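Local coordinates for protein regulator of chromosome condensation (Saccharomyces cerevisiae, PDB 3OF7) that promotes exchange of GDP for GTP on the Ran-type GTPases Gsp1 and Gsp2, controls RNA metabolism and nuclear transport, and binds chromatin, at residues S140-L144 with F164-Y170; G173-C177 with K213-L217; A227-Q232 with R245-D250; E266-F270 with S280-N284. All coordinates share one frame; numbering follows the deposited sequence.

Contact 1 (S140-L144 with F164-Y170)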
loop_
_atom_site.group_PDB
_atom_site.type_symbol
_atom_site.label_atom_id
_atom_site.label_comp_id
_atom_site.label_asym_id
_atom_site.label_seq_id
_atom_site.Cartn_x
_atom_site.Cartn_y
_atom_site.Cartn_z
ATOM N N SER A 140 -8.590 23.638 -0.733
ATOM C CA SER A 140 -9.365 22.396 -0.756
ATOM C C SER A 140 -9.324 21.653 0.576
ATOM O O SER A 140 -10.150 20.773 0.820
ATOM C CB SER A 140 -8.883 21.471 -1.879
ATOM O OG SER A 140 -9.075 22.080 -3.143
ATOM N N PHE A 141 -8.367 22.013 1.431
ATOM C CA PHE A 141 -8.260 21.419 2.760
ATOM C C PHE A 141 -8.367 22.483 3.849
ATOM O O PHE A 141 -7.338 22.988 4.314
ATOM C CB PHE A 141 -6.936 20.658 2.934
ATOM C CG PHE A 141 -6.721 19.551 1.941
ATOM C CD1 PHE A 141 -7.376 18.330 2.082
ATOM C CD2 PHE A 141 -5.825 19.714 0.887
ATOM C CE1 PHE A 141 -7.155 17.292 1.178
ATOM C CE2 PHE A 141 -5.604 18.682 -0.034
ATOM C CZ PHE A 141 -6.276 17.470 0.114
ATOM N N PRO A 142 -9.608 22.819 4.272
ATOM C CA PRO A 142 -9.785 23.799 5.363
ATOM C C PRO A 142 -8.982 23.566 6.658
ATOM O O PRO A 142 -8.603 24.547 7.301
ATOM C CB PRO A 142 -11.294 23.751 5.633
ATOM C CG PRO A 142 -11.881 23.440 4.300
ATOM C CD PRO A 142 -10.907 22.438 3.680
ATOM N N PRO A 143 -8.737 22.297 7.070
ATOM C CA PRO A 143 -7.927 22.192 8.287
ATOM C C PRO A 143 -6.539 22.848 8.213
ATOM O O PRO A 143 -6.006 23.228 9.252
ATOM C CB PRO A 143 -7.800 20.679 8.494
ATOM C CG PRO A 143 -9.076 20.142 7.929
ATOM C CD PRO A 143 -9.324 20.992 6.707
ATOM N N LEU A 144 -5.980 22.998 7.013
ATOM C CA LEU A 144 -4.633 23.547 6.860
ATOM C C LEU A 144 -4.540 25.007 7.305
ATOM O O LEU A 144 -3.556 25.405 7.942
ATOM C CB LEU A 144 -4.126 23.404 5.423
ATOM C CG LEU A 144 -3.882 21.975 4.918
ATOM C CD1 LEU A 144 -3.493 21.994 3.446
ATOM C CD2 LEU A 144 -2.829 21.241 5.753
ATOM N N PHE A 164 -5.999 13.925 9.042
ATOM C CA PHE A 164 -5.428 15.136 9.634
ATOM C C PHE A 164 -5.101 14.956 11.113
ATOM O O PHE A 164 -5.636 14.069 11.773
ATOM C CB PHE A 164 -6.343 16.346 9.412
ATOM C CG PHE A 164 -6.281 16.906 8.021
ATOM C CD1 PHE A 164 -7.049 16.354 6.992
ATOM C CD2 PHE A 164 -5.457 17.985 7.732
ATOM C CE1 PHE A 164 -6.997 16.871 5.707
ATOM C CE2 PHE A 164 -5.395 18.516 6.439
ATOM C CZ PHE A 164 -6.168 17.960 5.426
ATOM N N SER A 165 -4.212 15.807 11.617
ATOM C CA SER A 165 -3.739 15.715 12.992
ATOM C C SER A 165 -4.847 15.973 14.017
ATOM O O SER A 165 -4.683 15.659 15.197
ATOM C CB SER A 165 -2.593 16.698 13.217
ATOM O OG SER A 165 -2.978 17.991 12.797
ATOM N N ASN A 166 -5.963 16.542 13.572
ATOM C CA ASN A 166 -7.111 16.736 14.458
ATOM C C ASN A 166 -8.151 15.607 14.362
ATOM O O ASN A 166 -9.252 15.731 14.891
ATOM C CB ASN A 166 -7.762 18.102 14.212
ATOM C CG ASN A 166 -8.449 18.194 12.860
ATOM O OD1 ASN A 166 -8.264 17.344 11.984
ATOM N ND2 ASN A 166 -9.246 19.238 12.684
ATOM N N GLY A 167 -7.798 14.518 13.676
ATOM C CA GLY A 167 -8.675 13.346 13.571
ATOM C C GLY A 167 -9.660 13.372 12.414
ATOM O O GLY A 167 -10.391 12.401 12.190
ATOM N N GLU A 168 -9.681 14.475 11.675
ATOM C CA GLU A 168 -10.588 14.633 10.535
ATOM C C GLU A 168 -10.075 13.905 9.297
ATOM O O GLU A 168 -8.863 13.804 9.082
ATOM C CB GLU A 168 -10.792 16.106 10.208
ATOM C CG GLU A 168 -11.526 16.886 11.309
ATOM C CD GLU A 168 -12.041 18.236 10.849
ATOM O OE1 GLU A 168 -11.579 18.748 9.810
ATOM O OE2 GLU A 168 -12.922 18.795 11.540
ATOM N N VAL A 169 -11.016 13.424 8.487
ATOM C CA VAL A 169 -10.706 12.673 7.275
ATOM C C VAL A 169 -11.288 13.387 6.057
ATOM O O VAL A 169 -12.487 13.663 6.010
ATOM C CB VAL A 169 -11.259 11.219 7.368
ATOM C CG1 VAL A 169 -11.107 10.484 6.040
ATOM C CG2 VAL A 169 -10.557 10.450 8.475
ATOM N N TYR A 170 -10.435 13.700 5.086
ATOM C CA TYR A 170 -10.892 14.202 3.790
ATOM C C TYR A 170 -10.738 13.103 2.747
ATOM O O TYR A 170 -9.740 12.386 2.735
ATOM C CB TYR A 170 -10.145 15.481 3.371
ATOM C CG TYR A 170 -10.761 16.733 3.969
ATOM C CD1 TYR A 170 -10.744 16.948 5.348
ATOM C CD2 TYR A 170 -11.388 17.683 3.158
ATOM C CE1 TYR A 170 -11.327 18.075 5.910
ATOM C CE2 TYR A 170 -11.971 18.821 3.710
ATOM C CZ TYR A 170 -11.935 19.008 5.086
ATOM O OH TYR A 170 -12.512 20.130 5.636
#
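The hydroxyl of Tyr170 rests against two consecutive prolines, its OH 3.4 Å from Pro142 CD and nearly as close to Pro143 CD. These are van der Waals touches: the proline atoms that touch it are carbons, and both meet the phenol ring at a slant. Pro143 does more. Its CB sits over one face of Phe164, a CH-pi contact 4.0 Å from the ring centroid and 26° off the normal, while its CG meets Glu168 OE1 at 3.4 Å. At the rim of the same Phe164 ring, in its plane, comes Leu144 CD2. Phe141 arrives from another direction, CD1 3.6 Å from Phe164 CZ, with the two ring planes inclined at 50°; its edge also reaches Tyr170 CB. Phe164 opens a type I turn, Phe164 to Gly167. Just past it, Asn166 OD1 accepts from Glu168 N at 3.2 Å, an Asx turn. In the beta-propeller, 140-144 belongs to the connection coming from the preceding blade, and it lies on the hairpin bend between strands 159-164 and 169-177; Pro195 of strand 195-197 extends the apolar patch beside Phe141 and Tyr170. With prolines and aromatic rings doing the touching and no polar bond between the two segments, the connection is held to the blade here by shape and apolar burial rather than by directional bonds.

Contact 2 (G173-C177 with K213-L217)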
loop_
_atom_site.group_PDB
_atom_site.type_symbol
_atom_site.label_atom_id
_atom_site.label_comp_id
_atom_site.label_asym_id
_atom_site.label_seq_id
_atom_site.Cartn_x
_atom_site.Cartn_y
_atom_site.Cartn_z
ATOM N N GLY A 173 -12.706 11.009 -5.009
ATOM C CA GLY A 173 -12.670 9.932 -6.003
ATOM C C GLY A 173 -13.956 9.129 -5.938
ATOM O O GLY A 173 -15.047 9.709 -5.797
ATOM N N THR A 174 -13.841 7.803 -6.031
ATOM C CA THR A 174 -15.010 6.917 -5.984
ATOM C C THR A 174 -14.589 5.492 -5.653
ATOM O O THR A 174 -13.389 5.195 -5.610
ATOM C CB THR A 174 -15.810 6.936 -7.323
ATOM O OG1 THR A 174 -17.120 6.387 -7.113
ATOM C CG2 THR A 174 -15.100 6.120 -8.419
ATOM N N PHE A 175 -15.563 4.622 -5.398
ATOM C CA PHE A 175 -15.307 3.186 -5.334
ATOM C C PHE A 175 -15.944 2.491 -6.523
ATOM O O PHE A 175 -17.132 2.690 -6.822
ATOM C CB PHE A 175 -15.841 2.563 -4.039
ATOM C CG PHE A 175 -15.360 3.244 -2.793
ATOM C CD1 PHE A 175 -16.193 4.114 -2.095
ATOM C CD2 PHE A 175 -14.070 3.024 -2.320
ATOM C CE1 PHE A 175 -15.746 4.761 -0.924
ATOM C CE2 PHE A 175 -13.616 3.661 -1.152
ATOM C CZ PHE A 175 -14.462 4.536 -0.457
ATOM N N ARG A 176 -15.145 1.672 -7.199
ATOM C CA ARG A 176 -15.668 0.769 -8.202
ATOM C C ARG A 176 -16.022 -0.580 -7.587
ATOM O O ARG A 176 -15.751 -0.848 -6.417
ATOM C CB ARG A 176 -14.664 0.588 -9.346
ATOM C CG ARG A 176 -14.561 1.783 -10.278
ATOM C CD ARG A 176 -13.589 1.483 -11.413
ATOM N NE ARG A 176 -13.321 2.667 -12.224
ATOM C CZ ARG A 176 -14.050 3.048 -13.269
ATOM N NH1 ARG A 176 -15.105 2.336 -13.653
ATOM N NH2 ARG A 176 -13.720 4.148 -13.931
ATOM N N CYS A 177 -16.658 -1.416 -8.394
ATOM C CA CYS A 177 -16.971 -2.783 -8.044
ATOM C C CYS A 177 -16.743 -3.623 -9.306
ATOM O O CYS A 177 -16.296 -3.101 -10.333
ATOM C CB CYS A 177 -18.423 -2.876 -7.577
ATOM S SG CYS A 177 -19.589 -2.270 -8.801
ATOM N N LYS A 213 -8.293 -2.032 -2.735
ATOM C CA LYS A 213 -8.542 -1.736 -4.145
ATOM C C LYS A 213 -9.742 -0.803 -4.300
ATOM O O LYS A 213 -9.649 0.233 -4.951
ATOM C CB LYS A 213 -8.777 -3.027 -4.933
ATOM C CG LYS A 213 -9.155 -2.816 -6.395
ATOM C CD LYS A 213 -9.597 -4.126 -7.042
ATOM C CE LYS A 213 -9.965 -3.921 -8.503
ATOM N NZ LYS A 213 -8.771 -3.695 -9.371
ATOM N N ASP A 214 -10.872 -1.184 -3.712
ATOM C CA ASP A 214 -12.084 -0.357 -3.769
ATOM C C ASP A 214 -12.807 -0.303 -2.422
ATOM O O ASP A 214 -14.045 -0.281 -2.348
ATOM C CB ASP A 214 -13.014 -0.815 -4.906
ATOM C CG ASP A 214 -12.575 -0.294 -6.267
ATOM O OD1 ASP A 214 -12.492 0.941 -6.449
ATOM O OD2 ASP A 214 -12.331 -1.132 -7.170
ATOM N N HIS A 215 -12.007 -0.280 -1.363
ATOM C CA HIS A 215 -12.479 -0.055 -0.010
ATOM C C HIS A 215 -11.326 0.557 0.766
ATOM O O HIS A 215 -10.164 0.467 0.350
ATOM C CB HIS A 215 -12.877 -1.377 0.656
ATOM C CG HIS A 215 -11.709 -2.259 0.957
ATOM N ND1 HIS A 215 -11.078 -2.269 2.184
ATOM C CD2 HIS A 215 -11.028 -3.127 0.176
ATOM C CE1 HIS A 215 -10.071 -3.122 2.150
ATOM N NE2 HIS A 215 -10.019 -3.655 0.943
ATOM N N ILE A 216 -11.646 1.148 1.908
ATOM C CA ILE A 216 -10.635 1.674 2.803
ATOM C C ILE A 216 -11.050 1.348 4.241
ATOM O O ILE A 216 -12.248 1.353 4.572
ATOM C CB ILE A 216 -10.391 3.202 2.545
ATOM C CG1 ILE A 216 -9.303 3.767 3.483
ATOM C CG2 ILE A 216 -11.714 3.993 2.623
ATOM C CD1 ILE A 216 -8.854 5.184 3.115
ATOM N N LEU A 217 -10.060 1.027 5.069
ATOM C CA LEU A 217 -10.260 0.779 6.495
ATOM C C LEU A 217 -9.747 1.975 7.295
ATOM O O LEU A 217 -8.815 2.650 6.866
ATOM C CB LEU A 217 -9.512 -0.477 6.929
ATOM C CG LEU A 217 -9.767 -1.806 6.205
ATOM C CD1 LEU A 217 -8.933 -2.865 6.839
ATOM C CD2 LEU A 217 -11.244 -2.185 6.285
HETATM O O HOH W 1 -11.579 3.167 -4.988
#
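This is a polar link between neighbouring blades of the RCC1 beta-propeller: strand 169-177 of one blade meets the turn that leads into strand 215-220 of the next. The link is carried by the carboxylate of Asp214. Arg176 N donates to Asp214 OD1 at 2.9 Å with an N-H...O angle of 155°, approaching from well above the carboxylate plane. A water gives OD1 a second partner; it donates to Asp214 OD1 and to Thr174 O, 2.8 Å from each, so one oxygen reaches the backbone of 173-177 on both flanks of Phe175. With chi1 at -80°, Asp214 CG lies beside its own backbone N and the carboxylate swings across to Arg176. The side chain of Arg176 does not repeat the bond: its extended chain leads away, and what lies against the carboxylate is CB, 3.6 Å from Asp214 OD2. Phe175 fills the apolar side of the seam. It meets the ring of Trp228 edge-to-face and also touches Met159, while its CD2 comes to 3.3 Å from Asp214 O, meeting it at a slant. Farther out on the ring, Phe175 CZ lies 4.2 Å from Ile216 CG2, which sits at the ring edge, near its plane.

Contact 3 (A227-Q232 with R245-D250)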
loop_
_atom_site.group_PDB
_atom_site.type_symbol
_atom_site.label_atom_id
_atom_site.label_comp_id
_atom_site.label_asym_id
_atom_site.label_seq_id
_atom_site.Cartn_x
_atom_site.Cartn_y
_atom_site.Cartn_z
ATOM N N ALA A 227 -14.934 0.261 8.040
ATOM C CA ALA A 227 -14.693 -0.037 6.630
ATOM C C ALA A 227 -15.674 0.736 5.758
ATOM O O ALA A 227 -16.800 1.040 6.187
ATOM C CB ALA A 227 -14.775 -1.533 6.387
ATOM N N TRP A 228 -15.233 1.075 4.548
ATOM C CA TRP A 228 -16.000 1.899 3.619
ATOM C C TRP A 228 -15.638 1.526 2.180
ATOM O O TRP A 228 -14.453 1.466 1.827
ATOM C CB TRP A 228 -15.688 3.376 3.894
ATOM C CG TRP A 228 -16.364 4.431 3.031
ATOM C CD1 TRP A 228 -17.590 4.360 2.411
ATOM C CD2 TRP A 228 -15.859 5.744 2.764
ATOM N NE1 TRP A 228 -17.858 5.545 1.750
ATOM C CE2 TRP A 228 -16.813 6.410 1.954
ATOM C CE3 TRP A 228 -14.679 6.420 3.116
ATOM C CZ2 TRP A 228 -16.622 7.719 1.491
ATOM C CZ3 TRP A 228 -14.495 7.725 2.663
ATOM C CH2 TRP A 228 -15.455 8.358 1.850
ATOM N N GLY A 229 -16.658 1.277 1.358
ATOM C CA GLY A 229 -16.460 1.056 -0.075
ATOM C C GLY A 229 -17.159 -0.191 -0.581
ATOM O O GLY A 229 -18.187 -0.606 -0.027
ATOM N N ASN A 230 -16.607 -0.793 -1.633
ATOM C CA ASN A 230 -17.150 -2.044 -2.157
ATOM C C ASN A 230 -17.035 -3.176 -1.140
ATOM O O ASN A 230 -16.095 -3.210 -0.350
ATOM C CB ASN A 230 -16.463 -2.427 -3.473
ATOM C CG ASN A 230 -17.199 -3.544 -4.214
ATOM O OD1 ASN A 230 -18.428 -3.588 -4.225
ATOM N ND2 ASN A 230 -16.443 -4.447 -4.836
ATOM N N GLY A 231 -18.006 -4.091 -1.149
ATOM C CA GLY A 231 -18.052 -5.159 -0.163
ATOM C C GLY A 231 -18.300 -6.545 -0.724
ATOM O O GLY A 231 -18.615 -7.468 0.025
ATOM N N GLN A 232 -18.134 -6.698 -2.036
ATOM C CA GLN A 232 -18.464 -7.961 -2.722
ATOM C C GLN A 232 -17.594 -9.147 -2.303
ATOM O O GLN A 232 -17.969 -10.304 -2.527
ATOM C CB GLN A 232 -18.392 -7.781 -4.239
ATOM C CG GLN A 232 -19.375 -6.766 -4.787
ATOM C CD GLN A 232 -19.176 -6.491 -6.268
ATOM O OE1 GLN A 232 -18.094 -6.073 -6.705
ATOM N NE2 GLN A 232 -20.230 -6.712 -7.054
ATOM N N ARG A 245 -26.267 -1.734 -0.708
ATOM C CA ARG A 245 -24.887 -1.350 -1.059
ATOM C C ARG A 245 -24.650 0.158 -1.132
ATOM O O ARG A 245 -23.542 0.619 -0.868
ATOM C CB ARG A 245 -24.444 -2.034 -2.354
ATOM C CG ARG A 245 -24.236 -3.533 -2.182
ATOM C CD ARG A 245 -23.953 -4.208 -3.503
ATOM N NE ARG A 245 -22.617 -3.911 -4.007
ATOM C CZ ARG A 245 -22.282 -3.932 -5.297
ATOM N NH1 ARG A 245 -23.191 -4.219 -6.226
ATOM N NH2 ARG A 245 -21.034 -3.651 -5.662
ATOM N N LEU A 246 -25.670 0.928 -1.489
ATOM C CA LEU A 246 -25.528 2.377 -1.486
ATOM C C LEU A 246 -26.054 3.003 -0.193
ATOM O O LEU A 246 -25.469 3.965 0.315
ATOM C CB LEU A 246 -26.185 3.016 -2.716
ATOM C CG LEU A 246 -25.490 2.798 -4.068
ATOM C CD1 LEU A 246 -26.293 3.426 -5.207
ATOM C CD2 LEU A 246 -24.065 3.338 -4.064
ATOM N N LYS A 247 -27.146 2.451 0.338
ATOM C CA LYS A 247 -27.707 2.921 1.613
ATOM C C LYS A 247 -26.665 2.898 2.728
ATOM O O LYS A 247 -26.692 3.749 3.623
ATOM C CB LYS A 247 -28.931 2.088 2.014
ATOM C CG LYS A 247 -30.200 2.407 1.217
ATOM C CD LYS A 247 -31.302 1.361 1.504
ATOM C CE LYS A 247 -32.495 1.529 0.558
ATOM N NZ LYS A 247 -33.490 0.418 0.697
ATOM N N THR A 248 -25.738 1.938 2.656
ATOM C CA THR A 248 -24.743 1.743 3.711
ATOM C C THR A 248 -23.305 2.068 3.262
ATOM O O THR A 248 -22.351 1.632 3.896
ATOM C CB THR A 248 -24.789 0.313 4.296
ATOM O OG1 THR A 248 -24.342 -0.636 3.314
ATOM C CG2 THR A 248 -26.208 -0.059 4.779
ATOM N N LEU A 249 -23.170 2.837 2.184
ATOM C CA LEU A 249 -21.857 3.223 1.650
ATOM C C LEU A 249 -21.278 4.411 2.431
ATOM O O LEU A 249 -21.212 5.539 1.931
ATOM C CB LEU A 249 -21.937 3.508 0.141
ATOM C CG LEU A 249 -20.645 3.769 -0.650
ATOM C CD1 LEU A 249 -19.763 2.512 -0.682
ATOM C CD2 LEU A 249 -20.963 4.216 -2.063
ATOM N N ASP A 250 -20.884 4.129 3.669
ATOM C CA ASP A 250 -20.217 5.091 4.558
ATOM C C ASP A 250 -19.456 4.301 5.621
ATOM O O ASP A 250 -19.812 3.149 5.898
ATOM C CB ASP A 250 -21.213 6.076 5.196
ATOM C CG ASP A 250 -22.303 5.383 5.984
ATOM O OD1 ASP A 250 -23.311 4.984 5.369
ATOM O OD2 ASP A 250 -22.151 5.235 7.214
HETATM O O HOH W 2 -19.401 0.621 5.193
HETATM O O HOH W 3 -19.287 0.943 2.446
HETATM O O HOH W 4 -20.831 -4.165 -1.832
#
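Trp228 and Asp250 bring the strand end 227-229 and the loop 245-250 closest, CA to CA 5.4 Å, and from there the two backbones spread apart toward Asn230 and Arg245. Water bridges part of the seam: one molecule accepts from Gly229 N at 2.9 Å, and another, at the close end, lies between the carbonyl oxygens of Ala227 and Asp250. At the wide end Arg245 reaches back. Its NH2 donates to Asn230 OD1 at 3.0 Å, the oxygen lying at the edge of the guanidinium and the N-H...O angle being 150°. Arg245 NE adds a water 2.8 Å away, which also accepts from Gly231 N, while NH1 forms a salt bridge with Glu242. Gln232 lies over a face of the guanidinium through its CG, its amide plane turned only 13° from that of the cation. The amide of Asn230 is fixed at both ends, since ND2 donates to Gln232 OE1 at 3.0 Å; Gln232 NE2 in turn bonds Glu179. The loop links strand 225-229 to strand 252-253, the third and fourth strands of one blade of the RCC1 propeller, and folds back over the end of the third. Leu249, at the centre of an inverse gamma turn, sends CD1 to 3.6 Å from Gly229 O. Trp228 swings its CG anti to the backbone N (chi1 179°), which brings the indole alongside the turn: NE1 makes a weak bond to Leu249 O at 3.4 Å, and CD1 touches Asp250 CA. Phe184 also meets this indole edge-to-face.

Contact 4 (E266-F270 with S280-N284)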
loop_
_atom_site.group_PDB
_atom_site.type_symbol
_atom_site.label_atom_id
_atom_site.label_comp_id
_atom_site.label_asym_id
_atom_site.label_seq_id
_atom_site.Cartn_x
_atom_site.Cartn_y
_atom_site.Cartn_z
ATOM N N GLU A 266 -5.818 -5.866 -1.651
ATOM C CA GLU A 266 -6.838 -5.331 -2.545
ATOM C C GLU A 266 -8.255 -5.625 -2.037
ATOM O O GLU A 266 -9.075 -4.709 -1.900
ATOM C CB GLU A 266 -6.629 -5.833 -3.975
ATOM C CG GLU A 266 -5.372 -5.234 -4.597
ATOM C CD GLU A 266 -5.301 -5.366 -6.108
ATOM O OE1 GLU A 266 -6.260 -5.864 -6.740
ATOM O OE2 GLU A 266 -4.264 -4.953 -6.666
ATOM N N ASN A 267 -8.512 -6.894 -1.742
ATOM C CA ASN A 267 -9.837 -7.351 -1.317
ATOM C C ASN A 267 -9.791 -8.196 -0.039
ATOM O O ASN A 267 -10.751 -8.905 0.291
ATOM C CB ASN A 267 -10.500 -8.140 -2.454
ATOM C CG ASN A 267 -10.716 -7.300 -3.693
ATOM O OD1 ASN A 267 -11.259 -6.192 -3.629
ATOM N ND2 ASN A 267 -10.287 -7.823 -4.842
ATOM N N HIS A 268 -8.667 -8.126 0.670
ATOM C CA HIS A 268 -8.526 -8.787 1.968
ATOM C C HIS A 268 -7.805 -7.854 2.925
ATOM O O HIS A 268 -7.137 -6.904 2.489
ATOM C CB HIS A 268 -7.805 -10.135 1.850
ATOM C CG HIS A 268 -6.398 -10.036 1.347
ATOM N ND1 HIS A 268 -5.306 -10.381 2.117
ATOM C CD2 HIS A 268 -5.904 -9.650 0.147
ATOM C CE1 HIS A 268 -4.200 -10.205 1.414
ATOM N NE2 HIS A 268 -4.536 -9.763 0.216
ATOM N N CYS A 269 -7.931 -8.124 4.221
ATOM C CA CYS A 269 -7.552 -7.149 5.233
ATOM C C CYS A 269 -6.904 -7.804 6.439
ATOM O O CYS A 269 -7.083 -8.997 6.679
ATOM C CB CYS A 269 -8.792 -6.381 5.694
ATOM S SG CYS A 269 -9.783 -5.685 4.362
ATOM N N PHE A 270 -6.163 -7.002 7.195
ATOM C CA PHE A 270 -5.477 -7.458 8.395
ATOM C C PHE A 270 -5.707 -6.506 9.549
ATOM O O PHE A 270 -5.785 -5.284 9.363
ATOM C CB PHE A 270 -3.977 -7.578 8.145
ATOM C CG PHE A 270 -3.619 -8.666 7.199
ATOM C CD1 PHE A 270 -3.401 -9.953 7.663
ATOM C CD2 PHE A 270 -3.527 -8.409 5.832
ATOM C CE1 PHE A 270 -3.087 -10.975 6.789
ATOM C CE2 PHE A 270 -3.208 -9.427 4.951
ATOM C CZ PHE A 270 -2.990 -10.706 5.424
ATOM N N SER A 280 -7.285 -11.859 9.892
ATOM C CA SER A 280 -7.554 -11.433 8.522
ATOM C C SER A 280 -8.971 -11.791 8.095
ATOM O O SER A 280 -9.609 -12.670 8.692
ATOM C CB SER A 280 -6.546 -12.055 7.556
ATOM O OG SER A 280 -6.536 -13.462 7.687
ATOM N N TRP A 281 -9.463 -11.096 7.074
ATOM C CA TRP A 281 -10.762 -11.397 6.470
ATOM C C TRP A 281 -10.796 -10.941 5.016
ATOM O O TRP A 281 -9.938 -10.172 4.576
ATOM C CB TRP A 281 -11.909 -10.745 7.257
ATOM C CG TRP A 281 -11.920 -9.241 7.217
ATOM C CD1 TRP A 281 -12.700 -8.454 6.416
ATOM C CD2 TRP A 281 -11.126 -8.344 8.008
ATOM N NE1 TRP A 281 -12.447 -7.131 6.659
ATOM C CE2 TRP A 281 -11.482 -7.030 7.626
ATOM C CE3 TRP A 281 -10.150 -8.521 8.999
ATOM C CZ2 TRP A 281 -10.898 -5.890 8.201
ATOM C CZ3 TRP A 281 -9.558 -7.382 9.569
ATOM C CH2 TRP A 281 -9.942 -6.087 9.169
ATOM N N GLY A 282 -11.804 -11.407 4.283
ATOM C CA GLY A 282 -12.001 -11.004 2.895
ATOM C C GLY A 282 -11.573 -12.085 1.922
ATOM O O GLY A 282 -11.654 -13.284 2.224
ATOM N N LEU A 283 -11.114 -11.661 0.752
ATOM C CA LEU A 283 -10.849 -12.587 -0.345
ATOM C C LEU A 283 -9.706 -13.540 -0.007
ATOM O O LEU A 283 -8.658 -13.108 0.477
ATOM C CB LEU A 283 -10.538 -11.802 -1.625
ATOM C CG LEU A 283 -10.273 -12.624 -2.893
ATOM C CD1 LEU A 283 -11.552 -13.354 -3.370
ATOM C CD2 LEU A 283 -9.678 -11.743 -3.982
ATOM N N ASN A 284 -9.914 -14.835 -0.241
ATOM C CA ASN A 284 -8.935 -15.841 0.181
ATOM C C ASN A 284 -8.740 -17.030 -0.762
ATOM O O ASN A 284 -8.371 -18.123 -0.315
ATOM C CB ASN A 284 -9.256 -16.336 1.600
ATOM C CG ASN A 284 -8.077 -17.035 2.262
ATOM O OD1 ASN A 284 -6.928 -16.654 2.062
ATOM N ND2 ASN A 284 -8.363 -18.058 3.065
#
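Leu283 N donates to Asn267 O in an almost straight bond, 2.8 Å long with an N-H...O angle of 176°. Two more backbone bonds join Cys269 and Trp281, an antiparallel hydrogen-bonded pair: Cys269 N donates to Trp281 O at 2.9 Å, and Trp281 N returns the bond to Cys269 O at 3.2 Å. That last carbonyl oxygen also has a weaker CA-H...O contact from Ser280 CA at 3.1 Å. The non-hydrogen-bonded pairs on either side turn their backbone groups outward, Phe270 bonding Ala263, Ser280 bonding Lys305 and Gly282 bonding Val301. The Cys269-Trp281 pair lies in the hairpin of strands 268-273 and 278-281, the second and third strands of one four-stranded propeller blade; the outward bonds join it to the chain alongside. The side-chain polar groups look beyond the hairpin: Ser280 OG bonds Cys289 O, Trp281 NE1 donates to Gln235 O, and His268 NE2 has a weak bond to Gly321 O in the next blade. Trp281 CG stands between its backbone N and carbonyl carbon (chi1 66°), which lays the indole across Cys269. The CB of Cys269 is 3.5 Å from the centroid of the six-membered ring, 20° off the normal, a close CH-pi contact; its SG meets the five-membered ring obliquely, 4.3 Å from that centroid. On the face of the sheet carrying Phe270 and Ser280, Phe270 CE1 lies 3.7 Å from Ser280 CB. Gly282, where the chain turns its corner, passes close to His268 with no side chain in between.

The four contacts follow one another along the chain through three successive propeller blades. Contacts 1 and 2 share strand 169-177 but use separate parts of it, with centres 20 Å apart. Contacts 2 and 3 are the tightest neighbours, centres 9 Å apart: strands 215-220 and 225-229 adjoin in one sheet, Asp214 O probably accepting from Asn230 N at 2.7 Å, and Cys177 CB packs against Arg245 NH2. Contact 4, its centre 14 Å from that of contact 2, belongs to the next blade; a probable bond of 2.9 Å from Lys213 N to Glu266 O ties the two. Contacts 3 and 4 do not touch, their nearest atoms about 6 Å apart.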